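Local coordinates for protein hybrid kinase (Caulobacter vibrioides, PDB 6QRL) that binds cyclic di-GMP through its pseudo-receiver domain and probably acts as a sensor histidine kinase in an ATP-driven phosphorelay, at residues Ala50-Ala56 with Arg71-Leu77. Residues are numbered along the deposited sequence.
Sequences AVLLIDA and RRSVVLL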
# COMPACT_ATOMS: atom_id res chain seq x y z
N ALA A 50 0.72 -3.45 9.54
CA ALA A 50 -0.16 -2.79 8.55
C ALA A 50 0.25 -3.18 7.13
O ALA A 50 1.48 -3.22 6.82
CB ALA A 50 -0.10 -1.29 8.72
N VAL A 51 -0.73 -3.44 6.27
CA VAL A 51 -0.48 -3.51 4.80
C VAL A 51 -0.34 -2.07 4.31
O VAL A 51 -1.19 -1.24 4.71
CB VAL A 51 -1.61 -4.25 4.07
CG1 VAL A 51 -1.45 -4.19 2.57
CG2 VAL A 51 -1.71 -5.68 4.56
N LEU A 52 0.64 -1.78 3.46
CA LEU A 52 0.95 -0.42 2.96
C LEU A 52 0.39 -0.23 1.55
O LEU A 52 0.81 -0.97 0.65
CB LEU A 52 2.47 -0.22 2.97
CG LEU A 52 3.18 -0.57 4.28
CD1 LEU A 52 4.69 -0.42 4.14
CD2 LEU A 52 2.66 0.29 5.42
N LEU A 53 -0.60 0.65 1.39
CA LEU A 53 -1.07 1.09 0.05
C LEU A 53 -0.19 2.30 -0.31
O LEU A 53 -0.22 3.31 0.41
CB LEU A 53 -2.55 1.46 0.09
CG LEU A 53 -3.59 0.36 -0.07
CD1 LEU A 53 -3.08 -1.04 0.22
CD2 LEU A 53 -4.83 0.69 0.73
N ILE A 54 0.62 2.16 -1.36
CA ILE A 54 1.63 3.17 -1.76
C ILE A 54 1.24 3.71 -3.13
O ILE A 54 1.29 2.93 -4.09
CB ILE A 54 3.04 2.58 -1.74
CG1 ILE A 54 3.39 2.08 -0.33
CG2 ILE A 54 4.07 3.59 -2.23
CD1 ILE A 54 4.74 1.38 -0.24
N ASP A 55 0.91 4.99 -3.20
CA ASP A 55 0.56 5.74 -4.43
C ASP A 55 1.78 5.82 -5.35
O ASP A 55 2.80 6.33 -4.90
CB ASP A 55 0.01 7.12 -4.06
CG ASP A 55 -0.74 7.84 -5.17
OD1 ASP A 55 -0.57 7.43 -6.34
OD2 ASP A 55 -1.46 8.85 -4.86
N ALA A 56 1.68 5.34 -6.59
CA ALA A 56 2.76 5.46 -7.61
C ALA A 56 3.10 6.94 -7.88
O ALA A 56 4.16 7.21 -8.46
CB ALA A 56 2.41 4.77 -8.90
N ARG A 71 7.93 -5.87 4.46
CA ARG A 71 6.54 -5.38 4.62
C ARG A 71 5.68 -5.87 3.45
O ARG A 71 6.24 -6.37 2.43
CB ARG A 71 6.58 -3.86 4.77
CG ARG A 71 7.37 -3.37 5.99
CD ARG A 71 6.81 -3.83 7.34
NE ARG A 71 5.45 -3.31 7.52
CZ ARG A 71 5.08 -2.27 8.27
NH1 ARG A 71 5.98 -1.61 8.98
NH2 ARG A 71 3.80 -1.91 8.31
N ARG A 72 4.37 -5.77 3.62
CA ARG A 72 3.33 -6.16 2.63
C ARG A 72 2.78 -4.88 1.98
O ARG A 72 2.17 -4.08 2.71
CB ARG A 72 2.27 -7.00 3.34
CG ARG A 72 2.87 -8.15 4.15
CD ARG A 72 1.83 -8.91 4.91
NE ARG A 72 2.48 -10.00 5.60
CZ ARG A 72 2.33 -11.29 5.32
NH1 ARG A 72 1.48 -11.69 4.40
NH2 ARG A 72 3.02 -12.19 6.02
N SER A 73 3.09 -4.66 0.70
CA SER A 73 2.78 -3.39 -0.00
C SER A 73 2.05 -3.65 -1.31
O SER A 73 2.38 -4.62 -1.99
CB SER A 73 4.02 -2.59 -0.27
OG SER A 73 4.70 -2.28 0.93
N VAL A 74 1.09 -2.79 -1.61
CA VAL A 74 0.28 -2.75 -2.85
C VAL A 74 0.46 -1.37 -3.46
O VAL A 74 0.26 -0.39 -2.72
CB VAL A 74 -1.19 -3.02 -2.52
CG1 VAL A 74 -2.03 -3.07 -3.77
CG2 VAL A 74 -1.37 -4.29 -1.70
N VAL A 75 0.74 -1.28 -4.76
CA VAL A 75 0.97 0.03 -5.42
C VAL A 75 -0.34 0.50 -6.06
O VAL A 75 -1.03 -0.33 -6.69
CB VAL A 75 2.13 -0.07 -6.43
CG1 VAL A 75 1.88 -1.15 -7.48
CG2 VAL A 75 2.41 1.25 -7.11
N LEU A 76 -0.64 1.80 -5.97
CA LEU A 76 -1.80 2.45 -6.66
C LEU A 76 -1.33 3.04 -8.00
O LEU A 76 -0.45 3.92 -7.99
CB LEU A 76 -2.36 3.57 -5.78
CG LEU A 76 -3.30 3.18 -4.64
CD1 LEU A 76 -2.97 1.85 -4.02
CD2 LEU A 76 -3.42 4.29 -3.59
N LEU A 77 -1.95 2.63 -9.11
CA LEU A 77 -1.54 2.95 -10.50
C LEU A 77 -2.71 3.59 -11.24
O LEU A 77 -3.87 3.22 -10.96
CB LEU A 77 -1.13 1.65 -11.22
CG LEU A 77 0.08 0.92 -10.65
CD1 LEU A 77 0.31 -0.40 -11.36
CD2 LEU A 77 1.32 1.78 -10.79
O HOH W 1 3.50 -5.01 6.19
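Leu-53 and Val-74 face the same side of the parallel sheet (strand order 2-1-3-4-5) in this receiver-type α/β domain: Leu-53 CD1 lies 3.9 Å from Val-74 CB, and Leu-53 CB is 4.1 Å from Leu-76 CD1. Val-51 CG1 extends the apolar patch to Val-74 CG2 at 4.3 Å. Helix 103-111 covers this face, with Leu-106 and Val-110 on Leu-53 and Gln-109 on Val-74. Leu-52, Ile-54, Ser-73 and Val-75 line the other face, where Ile-54 CD1 comes 3.8 Å from Ser-73 OG.

Strands 51-55 and 73-77 run between strands 8-12 and 95-98, joined by a link without helix, their short axes 4.6 Å apart at closest approach and inclined by 28°. Their ladder alternates in the parallel manner: Leu-52 N donates a hydrogen bond to Arg-72 O and Val-74 N to Leu-52 O; Ile-54 N donates to Val-74 O and Leu-76 N to Ile-54 O, each at 2.9 Å. Ala-56 N adds a rung to Leu-76 O, also 2.9 Å, just past the strand end, where Ala-56 CB packs 3.7 Å from Leu-77 CD2. Leu-77 touches Tyr-96 of the cyclic di-GMP site.

At the C-terminal edge of the sheet, Asp-55, the predicted phosphoacceptor, is unmodified; its carboxylate forms a salt bridge with Lys-99 and a hydrogen bond with Ser-13. The Arg-71 side chain reaches across the N-terminal ends of both strands, and its NH2 donates to Ala-50 O at 3.1 Å. One water donates to Ala-50 O at 2.8 Å while accepting from Arg-71 NE at 2.9 Å and Arg-72 N at 2.8 Å.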